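Local coordinates for protein multicopper oxidase (Pseudomonas thermotolerans, PDB 6VOW) that probably oxidises phenolic or similar substrates one electron at a time and passes the electrons through mononuclear and trinuclear copper sites to reduce dioxygen to water, at residues E50-H55 and R197-T202; E128-F133 and V155-P160; T173-E178 and L226-T231; V230-N235 and L283-L288; R242-D247 and D269-V274. All coordinates share one frame; numbering follows the deposited sequence.

Contact 1: E50-H55 and R197-T202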
# COMPACT_ATOMS: atom_id res chain seq x y z
N GLU A 50 -14.77 18.67 -2.72
CA GLU A 50 -16.20 18.61 -2.33
C GLU A 50 -16.38 17.17 -2.18
O GLU A 50 -16.75 16.51 -3.13
CB GLU A 50 -17.15 19.16 -3.45
CG GLU A 50 -18.54 19.69 -3.03
CD GLU A 50 -19.39 20.19 -4.21
OE1 GLU A 50 -18.88 20.34 -5.37
OE2 GLU A 50 -20.61 20.40 -3.97
N LEU A 51 -16.00 16.65 -1.03
CA LEU A 51 -16.26 15.24 -0.72
C LEU A 51 -17.63 15.04 -0.17
O LEU A 51 -18.26 14.02 -0.41
CB LEU A 51 -15.30 14.76 0.34
CG LEU A 51 -13.94 14.25 -0.03
CD1 LEU A 51 -13.19 14.11 1.27
CD2 LEU A 51 -14.02 12.91 -0.68
N VAL A 52 -18.05 16.00 0.64
CA VAL A 52 -19.38 16.01 1.14
C VAL A 52 -20.03 17.07 0.30
O VAL A 52 -19.57 18.22 0.36
CB VAL A 52 -19.40 16.35 2.63
CG1 VAL A 52 -20.80 16.58 3.14
CG2 VAL A 52 -18.79 15.21 3.42
N PRO A 53 -21.05 16.69 -0.53
CA PRO A 53 -21.74 17.71 -1.31
C PRO A 53 -21.94 18.98 -0.48
O PRO A 53 -22.17 18.90 0.76
CB PRO A 53 -23.06 17.02 -1.69
CG PRO A 53 -22.64 15.62 -1.94
CD PRO A 53 -21.55 15.35 -0.90
N GLY A 54 -21.74 20.12 -1.14
CA GLY A 54 -22.06 21.42 -0.58
C GLY A 54 -21.06 21.95 0.43
O GLY A 54 -21.35 22.94 1.08
N HIS A 55 -19.92 21.30 0.54
CA HIS A 55 -18.91 21.56 1.60
C HIS A 55 -17.51 21.34 1.10
O HIS A 55 -17.24 20.45 0.29
CB HIS A 55 -19.08 20.61 2.77
CG HIS A 55 -20.23 20.93 3.66
ND1 HIS A 55 -20.13 21.85 4.69
CD2 HIS A 55 -21.49 20.44 3.71
CE1 HIS A 55 -21.29 21.92 5.31
NE2 HIS A 55 -22.13 21.06 4.75
N ARG A 197 -10.13 5.76 12.76
CA ARG A 197 -10.87 5.45 11.54
C ARG A 197 -11.64 6.68 11.02
O ARG A 197 -12.30 7.34 11.75
CB ARG A 197 -11.83 4.33 11.89
CG ARG A 197 -12.36 3.59 10.69
CD ARG A 197 -13.60 2.79 11.01
NE ARG A 197 -14.18 2.15 9.81
CZ ARG A 197 -13.75 1.02 9.25
NH1 ARG A 197 -12.71 0.32 9.74
NH2 ARG A 197 -14.35 0.58 8.20
N GLY A 198 -11.55 6.95 9.74
CA GLY A 198 -12.37 7.92 9.09
C GLY A 198 -13.78 7.39 8.96
O GLY A 198 -14.13 6.25 9.39
N ARG A 199 -14.55 8.24 8.33
CA ARG A 199 -15.94 8.09 8.17
C ARG A 199 -16.36 7.84 6.69
O ARG A 199 -17.25 7.06 6.43
CB ARG A 199 -16.57 9.34 8.71
CG ARG A 199 -18.11 9.29 8.70
CD ARG A 199 -18.66 10.65 9.10
NE ARG A 199 -18.53 11.65 8.03
CZ ARG A 199 -19.27 11.69 6.91
NH1 ARG A 199 -20.17 10.74 6.66
NH2 ARG A 199 -19.07 12.65 6.00
N LEU A 200 -15.73 8.49 5.72
CA LEU A 200 -16.28 8.54 4.35
C LEU A 200 -15.39 7.77 3.34
O LEU A 200 -14.24 8.18 2.96
CB LEU A 200 -16.53 9.98 3.90
CG LEU A 200 -17.18 10.06 2.51
CD1 LEU A 200 -18.47 9.25 2.42
CD2 LEU A 200 -17.42 11.53 2.11
N THR A 201 -15.94 6.64 2.91
CA THR A 201 -15.18 5.74 2.04
C THR A 201 -15.40 6.22 0.64
O THR A 201 -16.46 6.73 0.30
CB THR A 201 -15.61 4.30 2.24
OG1 THR A 201 -15.21 3.89 3.56
CG2 THR A 201 -14.94 3.41 1.29
N THR A 202 -14.33 6.18 -0.13
CA THR A 202 -14.32 6.63 -1.49
C THR A 202 -13.45 5.63 -2.26
O THR A 202 -12.56 4.97 -1.73
CB THR A 202 -13.67 8.01 -1.64
OG1 THR A 202 -12.39 7.98 -1.02
CG2 THR A 202 -14.52 9.20 -1.08
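Leu51 and Val52 meet Leu200 and Thr202 mainly through methyl groups. The CD2 methyl of Leu200 makes most of the contact: it lies 4.1 Å from Val52 CG2 and 4.2 Å from Leu51 CB, and it also rests on the carbonyl, 3.6 Å from Leu51 O. Leu200 CG is anti to its backbone N (chi1 -177°), which carries the branch point toward the loop. Beside it Leu51 CD2 touches Thr202 CG2 at 3.8 Å, the two side chains crossing at about a right angle. Thr202 suits this place because its methyl faces the leucine while its hydroxyl bonds to Lys172 O.

Arg199 brings a mixed contact. Its NH2 approaches Val52 CG2 (3.6 Å) at the edge of the guanidinium, near its plane, while NE and NH2 bond to the carbonyls of Val176 and Asp177. Arg199 and Leu200 together face Trp174 in a classic beta bulge.

Within segment 50-55 a type II turn runs from Val52 to His55, with Gly54 at the positive-phi position, and Gly54 N donates to Glu50 OE2 (3.1 Å, 168°).

No hydrogen bond crosses between the two segments. The loop is thus applied to edge strand 200-203 by apolar contact, while the Arg199 guanidinium and the Thr202 hydroxyl find partners on strand 165-174 and the loop after it.

Contact 2: E128-F133 and V155-P160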
# COMPACT_ATOMS: atom_id res chain seq x y z
N GLU A 128 12.12 -2.61 -11.00
CA GLU A 128 12.33 -3.95 -11.43
C GLU A 128 11.16 -4.91 -11.17
O GLU A 128 11.25 -6.06 -11.65
CB GLU A 128 13.58 -4.57 -10.76
CG GLU A 128 14.88 -3.77 -10.97
CD GLU A 128 15.48 -3.86 -12.38
OE1 GLU A 128 14.92 -4.53 -13.27
OE2 GLU A 128 16.54 -3.26 -12.62
N ASP A 129 10.13 -4.46 -10.41
CA ASP A 129 8.97 -5.27 -10.08
C ASP A 129 7.79 -4.64 -10.67
O ASP A 129 7.54 -3.42 -10.52
CB ASP A 129 8.73 -5.37 -8.60
CG ASP A 129 9.90 -5.98 -7.86
OD1 ASP A 129 10.65 -6.82 -8.38
OD2 ASP A 129 10.13 -5.58 -6.74
N ALA A 130 7.09 -5.46 -11.42
CA ALA A 130 5.83 -5.04 -12.00
C ALA A 130 4.80 -5.24 -10.96
O ALA A 130 4.95 -6.07 -10.06
CB ALA A 130 5.49 -5.88 -13.20
N GLY A 131 3.77 -4.46 -11.11
CA GLY A 131 2.62 -4.51 -10.32
C GLY A 131 2.26 -3.20 -9.69
O GLY A 131 2.60 -2.14 -10.20
N ASN A 132 1.51 -3.32 -8.61
CA ASN A 132 0.78 -2.20 -7.97
C ASN A 132 1.52 -1.75 -6.79
O ASN A 132 1.74 -2.58 -5.89
CB ASN A 132 -0.59 -2.74 -7.48
CG ASN A 132 -1.43 -3.20 -8.64
OD1 ASN A 132 -1.54 -2.49 -9.66
ND2 ASN A 132 -2.00 -4.39 -8.52
N PHE A 133 1.87 -0.48 -6.76
CA PHE A 133 2.61 0.03 -5.60
C PHE A 133 1.86 1.28 -5.30
O PHE A 133 0.80 1.59 -5.94
CB PHE A 133 4.12 0.23 -5.95
CG PHE A 133 4.75 -1.01 -6.30
CD1 PHE A 133 5.08 -1.90 -5.36
CD2 PHE A 133 4.80 -1.40 -7.63
CE1 PHE A 133 5.59 -3.14 -5.69
CE2 PHE A 133 5.24 -2.63 -8.00
CZ PHE A 133 5.68 -3.50 -7.02
N VAL A 155 3.67 -0.29 -12.00
CA VAL A 155 4.78 -0.71 -12.78
C VAL A 155 4.26 -1.79 -13.73
O VAL A 155 3.91 -2.88 -13.30
CB VAL A 155 5.95 -1.17 -11.89
CG1 VAL A 155 7.17 -1.59 -12.76
CG2 VAL A 155 6.36 -0.01 -10.94
N GLU A 156 4.11 -1.42 -15.03
CA GLU A 156 3.68 -2.31 -16.03
C GLU A 156 4.65 -3.52 -16.17
O GLU A 156 5.89 -3.41 -15.98
CB GLU A 156 3.49 -1.54 -17.35
CG GLU A 156 2.28 -0.58 -17.27
CD GLU A 156 2.07 0.32 -18.48
OE1 GLU A 156 2.67 -0.04 -19.50
OE2 GLU A 156 1.31 1.34 -18.42
N GLU A 157 4.10 -4.69 -16.43
CA GLU A 157 4.97 -5.90 -16.72
C GLU A 157 5.88 -5.62 -17.98
O GLU A 157 5.50 -4.88 -18.89
CB GLU A 157 4.16 -7.16 -17.00
CG GLU A 157 3.34 -7.73 -15.83
CD GLU A 157 2.14 -6.80 -15.44
OE1 GLU A 157 1.44 -6.16 -16.33
OE2 GLU A 157 1.90 -6.70 -14.22
N ARG A 158 7.04 -6.21 -18.02
CA ARG A 158 7.94 -5.98 -19.15
C ARG A 158 7.31 -6.53 -20.42
O ARG A 158 7.31 -5.86 -21.45
CB ARG A 158 9.33 -6.56 -18.93
CG ARG A 158 10.32 -6.10 -20.04
CD ARG A 158 11.78 -6.22 -19.69
NE ARG A 158 11.80 -7.36 -18.79
CZ ARG A 158 12.12 -7.35 -17.50
NH1 ARG A 158 12.62 -6.29 -16.91
NH2 ARG A 158 12.01 -8.51 -16.81
N GLU A 159 6.76 -7.72 -20.36
CA GLU A 159 6.03 -8.26 -21.50
C GLU A 159 4.55 -8.12 -21.22
O GLU A 159 4.12 -8.17 -20.06
CB GLU A 159 6.39 -9.78 -21.76
CG GLU A 159 7.89 -10.10 -22.00
CD GLU A 159 8.58 -9.29 -23.15
OE1 GLU A 159 7.89 -8.85 -24.12
OE2 GLU A 159 9.84 -9.08 -23.12
N PRO A 160 3.77 -7.99 -22.28
CA PRO A 160 2.35 -7.80 -22.19
C PRO A 160 1.73 -8.89 -21.34
O PRO A 160 1.95 -10.04 -21.59
CB PRO A 160 1.86 -7.89 -23.68
CG PRO A 160 3.02 -8.30 -24.49
CD PRO A 160 4.23 -7.91 -23.69
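Gly131 and Val155 form the tight part, an antiparallel hydrogen-bonded pair. Gly131 N donates to Val155 O (2.7 Å, 169°), and Val155 N returns a bond to Gly131 O (2.8 Å, 165°). Glycine is called for at Gly131, since at its backbone angles a beta carbon would press on the carbonyl oxygen of Ala130. The small Ala130 fits close by, its CB 3.6 Å from Glu157 CA. Val155 CG2 meets Phe133 CD2 at 3.9 Å, oblique to the ring. The chain of Glu157 folds back at chi2 (69°), bringing CD beside Ala130; Glu157 OE2 then lies 3.8 Å from Ala130 CB and makes a salt bridge with Arg220.

The outer side is looser. Glu128 OE1 and Arg158 NH1 stand 4.7 Å apart, opposite charges not in contact, with Arg158 exposed. Glu156 points away from the other strand, and its carboxylate forms salt bridges with Arg72 and Arg74.

Strands 131-136 and 151-156 are central neighbours in one sheet of the first cupredoxin domain; the former runs on through Trp134 to His136, both in the pocket of the Cu-O-Cu cluster.

Contact 3: T173-E178 and L226-T231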
# COMPACT_ATOMS: atom_id res chain seq x y z
N THR A 173 -10.73 6.04 3.15
CA THR A 173 -11.79 6.31 4.13
C THR A 173 -11.38 7.58 4.87
O THR A 173 -10.50 7.56 5.75
CB THR A 173 -11.98 5.06 5.02
OG1 THR A 173 -12.56 4.10 4.19
CG2 THR A 173 -12.93 5.29 6.28
N TRP A 174 -12.00 8.67 4.43
CA TRP A 174 -11.63 9.99 4.82
C TRP A 174 -12.21 10.35 6.15
O TRP A 174 -13.43 10.25 6.36
CB TRP A 174 -12.22 10.97 3.83
CG TRP A 174 -11.58 10.96 2.49
CD1 TRP A 174 -11.96 10.23 1.38
CD2 TRP A 174 -10.50 11.77 2.07
NE1 TRP A 174 -11.16 10.52 0.34
CE2 TRP A 174 -10.25 11.48 0.73
CE3 TRP A 174 -9.69 12.71 2.73
CZ2 TRP A 174 -9.26 12.11 0.01
CZ3 TRP A 174 -8.68 13.32 2.00
CH2 TRP A 174 -8.46 13.01 0.65
N HIS A 175 -11.34 10.89 6.99
CA HIS A 175 -11.70 11.44 8.28
C HIS A 175 -12.28 12.81 8.06
O HIS A 175 -11.67 13.79 8.37
CB HIS A 175 -10.46 11.64 9.14
CG HIS A 175 -9.65 10.43 9.36
ND1 HIS A 175 -8.92 9.81 8.36
CD2 HIS A 175 -9.38 9.74 10.48
CE1 HIS A 175 -8.31 8.76 8.85
NE2 HIS A 175 -8.58 8.68 10.13
N VAL A 176 -13.49 12.89 7.55
CA VAL A 176 -14.19 14.14 7.47
C VAL A 176 -15.55 13.92 8.09
O VAL A 176 -16.09 12.81 7.99
CB VAL A 176 -14.26 14.67 6.01
CG1 VAL A 176 -12.87 14.72 5.43
CG2 VAL A 176 -15.15 13.85 5.13
N ASP A 177 -16.09 14.93 8.77
CA ASP A 177 -17.43 14.80 9.39
C ASP A 177 -18.49 14.94 8.32
O ASP A 177 -18.19 14.94 7.16
CB ASP A 177 -17.62 15.76 10.58
CG ASP A 177 -17.57 17.26 10.17
OD1 ASP A 177 -17.50 17.54 8.97
OD2 ASP A 177 -17.65 18.16 11.05
N GLU A 178 -19.73 15.09 8.71
CA GLU A 178 -20.81 15.37 7.80
C GLU A 178 -20.81 16.74 7.07
O GLU A 178 -21.63 16.90 6.15
CB GLU A 178 -22.17 15.12 8.52
CG GLU A 178 -22.62 13.65 8.55
CD GLU A 178 -22.35 12.91 9.85
OE1 GLU A 178 -21.40 13.28 10.59
OE2 GLU A 178 -23.10 11.93 10.10
N LEU A 226 -5.47 3.01 -0.03
CA LEU A 226 -4.70 4.14 0.24
C LEU A 226 -5.08 4.74 1.56
O LEU A 226 -4.64 5.83 1.85
CB LEU A 226 -4.74 5.18 -0.89
CG LEU A 226 -4.44 4.62 -2.25
CD1 LEU A 226 -4.39 5.78 -3.22
CD2 LEU A 226 -3.10 3.89 -2.30
N ASP A 227 -5.77 3.97 2.40
CA ASP A 227 -6.23 4.47 3.65
C ASP A 227 -5.20 4.43 4.75
O ASP A 227 -4.38 3.62 4.75
CB ASP A 227 -7.46 3.75 4.10
CG ASP A 227 -8.23 4.59 5.14
OD1 ASP A 227 -8.84 5.64 4.72
OD2 ASP A 227 -8.11 4.24 6.39
N ASN A 228 -5.31 5.34 5.70
CA ASN A 228 -4.47 5.39 6.95
C ASN A 228 -4.74 4.24 7.87
O ASN A 228 -3.85 3.90 8.63
CB ASN A 228 -4.84 6.62 7.83
CG ASN A 228 -4.37 7.95 7.28
OD1 ASN A 228 -4.41 8.16 6.08
ND2 ASN A 228 -3.94 8.87 8.17
N THR A 229 -5.97 3.72 7.93
CA THR A 229 -6.35 2.72 9.01
C THR A 229 -7.30 1.57 8.63
O THR A 229 -7.26 0.50 9.26
CB THR A 229 -6.94 3.43 10.28
OG1 THR A 229 -8.36 3.47 10.23
CG2 THR A 229 -6.48 4.78 10.35
N VAL A 230 -8.16 1.80 7.64
CA VAL A 230 -9.16 0.81 7.30
C VAL A 230 -8.65 -0.50 6.64
O VAL A 230 -7.77 -0.50 5.87
CB VAL A 230 -10.31 1.45 6.52
CG1 VAL A 230 -11.33 0.42 6.11
CG2 VAL A 230 -10.99 2.49 7.39
N THR A 231 -9.16 -1.63 7.07
CA THR A 231 -9.05 -2.87 6.33
C THR A 231 -10.39 -3.16 5.65
O THR A 231 -11.33 -3.42 6.32
CB THR A 231 -8.71 -3.98 7.26
OG1 THR A 231 -7.35 -3.80 7.68
CG2 THR A 231 -8.82 -5.29 6.57
O HOH W 1 -9.77 5.98 7.52
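Thr173, near the end of strand 165-174, and Asp227, in the loop after strand 218-225, bring their CA atoms to 5.9 Å without pairing as strands. Asp227 does the joining, its CG anti to the backbone N (chi1 -160°), which carries the carboxylate carbon toward Thr173. OD1 accepts from Thr173 N; the modelled 2.5 Å is very short and doubtful. OD2 serves its own loop, taking Val230 N and Thr229 N from opposite faces of the carboxylate, each at 2.7 Å. An alanine here would probably leave these three backbone N-H groups without their acceptor and the loop freer to move. A water bridges Thr173 O and Asp227 OD2.

Val230 CG2 packs on Thr173 CG2 at 3.6 Å, while Thr173 OG1 bonds to Tyr232 OH and Thr201 OG1. The His175 ring turns its edge to Asn228, His175 CE1 lying 4.2 Å from Asn228 CB, and its NE2 bonds to Thr196 O.

The double grip of OD2 makes an Asx turn within an Asx motif, here fixing a loop of the middle cupredoxin domain.

Contact 4: V230-N235 and L283-L288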
# COMPACT_ATOMS: atom_id res chain seq x y z
N VAL A 230 -8.16 1.80 7.64
CA VAL A 230 -9.16 0.81 7.30
C VAL A 230 -8.65 -0.50 6.64
O VAL A 230 -7.77 -0.50 5.87
CB VAL A 230 -10.31 1.45 6.52
CG1 VAL A 230 -11.33 0.42 6.11
CG2 VAL A 230 -10.99 2.49 7.39
N THR A 231 -9.16 -1.63 7.07
CA THR A 231 -9.05 -2.87 6.33
C THR A 231 -10.39 -3.16 5.65
O THR A 231 -11.33 -3.42 6.32
CB THR A 231 -8.71 -3.98 7.26
OG1 THR A 231 -7.35 -3.80 7.68
CG2 THR A 231 -8.82 -5.29 6.57
N TYR A 232 -10.43 -3.14 4.33
CA TYR A 232 -11.63 -3.40 3.57
C TYR A 232 -11.76 -4.90 3.33
O TYR A 232 -10.87 -5.53 2.79
CB TYR A 232 -11.55 -2.70 2.27
CG TYR A 232 -11.35 -1.24 2.43
CD1 TYR A 232 -12.40 -0.40 2.75
CD2 TYR A 232 -10.08 -0.68 2.20
CE1 TYR A 232 -12.17 0.97 2.92
CE2 TYR A 232 -9.88 0.67 2.31
CZ TYR A 232 -10.92 1.48 2.69
OH TYR A 232 -10.66 2.82 2.82
N ARG A 233 -12.88 -5.44 3.79
CA ARG A 233 -13.20 -6.88 3.70
C ARG A 233 -13.83 -7.05 2.37
O ARG A 233 -15.04 -7.09 2.22
CB ARG A 233 -14.12 -7.31 4.83
CG ARG A 233 -13.42 -7.12 6.16
CD ARG A 233 -14.09 -7.83 7.33
NE ARG A 233 -15.54 -7.58 7.46
CZ ARG A 233 -16.11 -6.40 7.72
NH1 ARG A 233 -15.38 -5.27 7.86
NH2 ARG A 233 -17.45 -6.33 7.82
N LEU A 234 -12.98 -7.04 1.37
CA LEU A 234 -13.47 -6.94 -0.02
C LEU A 234 -14.13 -8.20 -0.45
O LEU A 234 -13.63 -9.30 -0.23
CB LEU A 234 -12.30 -6.69 -1.00
CG LEU A 234 -11.51 -5.38 -0.97
CD1 LEU A 234 -10.45 -5.43 -2.07
CD2 LEU A 234 -12.40 -4.18 -1.18
N ASN A 235 -15.23 -8.04 -1.12
CA ASN A 235 -16.00 -9.18 -1.57
C ASN A 235 -16.73 -8.65 -2.75
O ASN A 235 -16.92 -7.42 -2.81
CB ASN A 235 -16.89 -9.75 -0.43
CG ASN A 235 -17.90 -8.76 0.06
OD1 ASN A 235 -17.67 -8.01 1.01
ND2 ASN A 235 -19.04 -8.75 -0.57
N LEU A 283 -18.96 -4.05 -5.65
CA LEU A 283 -17.75 -4.33 -4.94
C LEU A 283 -18.00 -3.83 -3.52
O LEU A 283 -18.47 -2.73 -3.34
CB LEU A 283 -16.55 -3.61 -5.60
CG LEU A 283 -15.23 -3.81 -4.86
CD1 LEU A 283 -14.73 -5.21 -5.02
CD2 LEU A 283 -14.26 -2.83 -5.38
N ARG A 284 -17.71 -4.65 -2.52
CA ARG A 284 -18.12 -4.34 -1.17
C ARG A 284 -17.05 -4.45 -0.16
O ARG A 284 -16.16 -5.34 -0.22
CB ARG A 284 -19.23 -5.34 -0.74
CG ARG A 284 -20.41 -5.21 -1.66
CD ARG A 284 -21.71 -5.86 -1.21
NE ARG A 284 -21.50 -7.17 -0.67
CZ ARG A 284 -22.36 -7.83 0.09
NH1 ARG A 284 -23.57 -7.37 0.34
NH2 ARG A 284 -22.04 -9.03 0.52
N ASN A 285 -17.22 -3.60 0.84
CA ASN A 285 -16.56 -3.79 2.12
C ASN A 285 -17.57 -4.41 3.15
O ASN A 285 -18.43 -3.70 3.63
CB ASN A 285 -16.03 -2.45 2.60
CG ASN A 285 -15.42 -2.56 3.92
OD1 ASN A 285 -15.03 -3.63 4.30
ND2 ASN A 285 -15.44 -1.51 4.67
N GLY A 286 -17.46 -5.71 3.44
CA GLY A 286 -18.55 -6.47 4.04
C GLY A 286 -19.85 -6.21 3.31
O GLY A 286 -19.93 -6.46 2.16
N PRO A 287 -20.88 -5.67 3.99
CA PRO A 287 -22.19 -5.42 3.36
C PRO A 287 -22.27 -4.04 2.68
O PRO A 287 -23.28 -3.66 2.09
CB PRO A 287 -23.13 -5.48 4.56
CG PRO A 287 -22.34 -4.93 5.70
CD PRO A 287 -20.94 -5.44 5.46
N LEU A 288 -21.21 -3.28 2.81
CA LEU A 288 -21.23 -1.91 2.32
C LEU A 288 -20.65 -1.89 0.90
O LEU A 288 -19.55 -2.40 0.68
CB LEU A 288 -20.37 -1.03 3.25
CG LEU A 288 -20.83 -0.97 4.70
CD1 LEU A 288 -19.81 -0.18 5.50
CD2 LEU A 288 -22.25 -0.36 4.82
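Arg233 and Asn285 meet through a side chain that acts as a piece of backbone: Arg233 N donates to Asn285 OD1 (2.9 Å), the donor standing 39° out of the amide's carbonyl plane. Asn285 CG is anti to its own backbone N (chi1 177°), which carries CG toward the other strand, where the amide oxygen meets Arg233 N. Its ND2 comes to the edge of the Tyr232 ring, 3.8 Å from CD1, ring and amide planes 80° apart. An alanine here would probably leave Arg233 N without this acceptor and open a gap beside the tyrosine ring.

Backbone bonds continue the pairing: Gly286 N donates to Arg233 O (3.0 Å), and Asn235 and Arg284 exchange a pair of N-H to O bonds. Between them Leu234 CA makes a CA-H...O contact with Arg284 O at 3.1 Å. Strands 232-235 and 280-285 are antiparallel neighbours in one sheet of the middle cupredoxin domain's sandwich.

A type II' turn from Asn285 to Leu288 positions this end, linking strands 280-285 and 288-296 as a tight hairpin. Gly286 takes its positive phi, and a beta carbon there would strike both Arg233 NH2 and Pro287 CD; Gly286 CA lies over one face of the Arg233 guanidinium, 3.9 Å from NH2. Further out, Val230 CG1 covers one face of the Tyr232 ring toward its rim, and Leu234 and Leu283 both rest on Leu223 of strand 218-225 in the facing sheet.

Contact 5: R242-D247 and D269-V274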
# COMPACT_ATOMS: atom_id res chain seq x y z
N ARG A 242 -10.74 -13.51 -9.72
CA ARG A 242 -9.53 -14.25 -9.40
C ARG A 242 -8.42 -13.33 -8.99
O ARG A 242 -8.19 -12.34 -9.58
CB ARG A 242 -9.08 -15.05 -10.62
CG ARG A 242 -10.00 -16.20 -10.87
CD ARG A 242 -9.71 -16.87 -12.18
NE ARG A 242 -10.13 -18.25 -12.12
CZ ARG A 242 -9.33 -19.33 -12.08
NH1 ARG A 242 -7.98 -19.23 -12.11
NH2 ARG A 242 -9.88 -20.55 -12.01
N LEU A 243 -7.74 -13.67 -7.93
CA LEU A 243 -6.62 -12.96 -7.50
C LEU A 243 -5.45 -13.36 -8.39
O LEU A 243 -5.24 -14.52 -8.62
CB LEU A 243 -6.38 -13.29 -6.06
CG LEU A 243 -7.50 -12.76 -5.14
CD1 LEU A 243 -7.28 -13.29 -3.73
CD2 LEU A 243 -7.50 -11.25 -5.13
N TYR A 244 -4.73 -12.37 -8.90
CA TYR A 244 -3.52 -12.63 -9.70
C TYR A 244 -2.25 -12.12 -9.09
O TYR A 244 -1.13 -12.55 -9.49
CB TYR A 244 -3.64 -11.99 -11.05
CG TYR A 244 -4.28 -12.87 -12.09
CD1 TYR A 244 -5.57 -13.33 -11.92
CD2 TYR A 244 -3.58 -13.29 -13.18
CE1 TYR A 244 -6.18 -14.14 -12.87
CE2 TYR A 244 -4.14 -14.10 -14.13
CZ TYR A 244 -5.44 -14.50 -13.99
OH TYR A 244 -5.93 -15.27 -14.94
N ALA A 245 -2.39 -11.16 -8.20
CA ALA A 245 -1.25 -10.63 -7.47
C ALA A 245 -1.64 -9.93 -6.21
O ALA A 245 -2.68 -9.26 -6.16
CB ALA A 245 -0.51 -9.63 -8.33
N LEU A 246 -0.72 -9.99 -5.26
CA LEU A 246 -0.90 -9.34 -3.92
C LEU A 246 0.31 -8.50 -3.55
O LEU A 246 1.50 -9.01 -3.52
CB LEU A 246 -1.11 -10.38 -2.85
CG LEU A 246 -1.97 -11.58 -3.14
CD1 LEU A 246 -1.83 -12.62 -1.99
CD2 LEU A 246 -3.40 -11.14 -3.38
N ASP A 247 0.02 -7.21 -3.32
CA ASP A 247 1.01 -6.26 -2.84
C ASP A 247 2.16 -6.23 -3.86
O ASP A 247 3.33 -6.32 -3.54
CB ASP A 247 1.44 -6.67 -1.43
CG ASP A 247 0.21 -6.94 -0.50
OD1 ASP A 247 -0.67 -6.10 -0.42
OD2 ASP A 247 0.09 -8.04 0.07
N ASP A 269 -4.35 -7.33 -7.54
CA ASP A 269 -4.93 -7.34 -8.90
C ASP A 269 -5.98 -8.40 -8.81
O ASP A 269 -5.68 -9.55 -8.47
CB ASP A 269 -3.94 -7.81 -9.91
CG ASP A 269 -2.94 -6.74 -10.30
OD1 ASP A 269 -3.35 -5.62 -10.62
OD2 ASP A 269 -1.73 -7.07 -10.32
N LEU A 270 -7.18 -8.00 -9.17
CA LEU A 270 -8.33 -8.77 -9.03
C LEU A 270 -8.83 -8.85 -10.46
O LEU A 270 -9.25 -7.82 -11.00
CB LEU A 270 -9.31 -8.07 -8.05
CG LEU A 270 -10.64 -8.84 -7.89
CD1 LEU A 270 -10.42 -10.31 -7.64
CD2 LEU A 270 -11.54 -8.29 -6.84
N ALA A 271 -8.67 -10.00 -11.10
CA ALA A 271 -9.26 -10.16 -12.45
C ALA A 271 -10.67 -10.62 -12.36
O ALA A 271 -10.96 -11.66 -11.71
CB ALA A 271 -8.52 -11.15 -13.26
N VAL A 272 -11.55 -9.89 -13.06
CA VAL A 272 -12.97 -10.09 -12.95
C VAL A 272 -13.53 -10.42 -14.35
O VAL A 272 -13.28 -9.69 -15.32
CB VAL A 272 -13.64 -8.80 -12.42
CG1 VAL A 272 -15.16 -8.88 -12.44
CG2 VAL A 272 -13.22 -8.58 -10.98
N ARG A 273 -14.31 -11.48 -14.45
CA ARG A 273 -15.11 -11.68 -15.65
C ARG A 273 -16.30 -10.81 -15.51
O ARG A 273 -17.12 -10.99 -14.60
CB ARG A 273 -15.57 -13.08 -15.83
CG ARG A 273 -16.52 -13.26 -17.09
CD ARG A 273 -15.75 -13.09 -18.35
NE ARG A 273 -14.77 -14.15 -18.44
CZ ARG A 273 -14.02 -14.42 -19.52
NH1 ARG A 273 -14.09 -13.71 -20.68
NH2 ARG A 273 -13.16 -15.42 -19.41
N VAL A 274 -16.38 -9.86 -16.42
CA VAL A 274 -17.46 -8.92 -16.43
C VAL A 274 -18.66 -9.67 -17.02
O VAL A 274 -18.57 -10.25 -18.11
CB VAL A 274 -17.12 -7.69 -17.27
CG1 VAL A 274 -18.27 -6.72 -17.30
CG2 VAL A 274 -15.89 -6.99 -16.74
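Arg242 to Ala245 and Asp269 to Ala271 form an antiparallel strand pair interrupted by a beta bulge, where strands 240-246 and 267-273 lie side by side in the six-stranded sheet of the middle cupredoxin domain. In the hydrogen-bonded pair at one end, Arg242 N donates to Ala271 O at 2.7 Å, and Ala271 N to Arg242 O at 2.8 Å. Beyond Leu243 the register slips by one. Asp269 O accepts from Tyr244 N in a nearly straight bond (3.0 Å, 177°), whereas Asp269 N gives its hydrogen to Ala245 O (2.9 Å), so two residues face one.

On one face of the sheet Leu243 CD2 touches Leu270 CD1 at 4.0 Å. Leu270 CG is anti to its backbone N (chi1 178°), which directs the branch toward the neighbouring strand, and Leu270 CD1 lies 3.6 Å from Arg242 O. Leu270 also reaches Leu223, which continues this apolar layer. The other face carries Arg242, Asp269, Ala245 and Ala271. The Tyr244 ring lies obliquely against the small Ala271, Tyr244 CE1 being 3.8 Å from Ala271 CB. The tyrosine hydroxyl bonds to Pro306 O. Ala245 CB, a methyl small enough to sit beside the carboxylate, lies 3.5 Å from Asp269 OD2.

Asp269 OD1 forms a salt bridge with Arg220 and accepts from Asn132 of the first domain. Such a partnership would be expected to keep this buried carboxylate charged, while Ala245 N, in the bulge, is buried with no partner in the model.

From the N terminus, contact 1 opens in the loop after strand 37-49 and closes on strand 200-203, joining the first cupredoxin domain to the second. Contact 2 opens and closes within that span, inside the first domain. Contact 3 starts at 173-178, before contact 1 has closed, and ends at 226-231, so the two cross; they touch through strands 200-203 and 165-174, neighbours in one sheet. Contact 4 begins where contact 3 ends, sharing Val230 and Thr231, and contact 5 lies wholly within its span. Contacts 1, 3 and 5 reach one sheet of the second domain and contact 4 the other, while Asn132 to Asp269 ties contact 2 to contact 5.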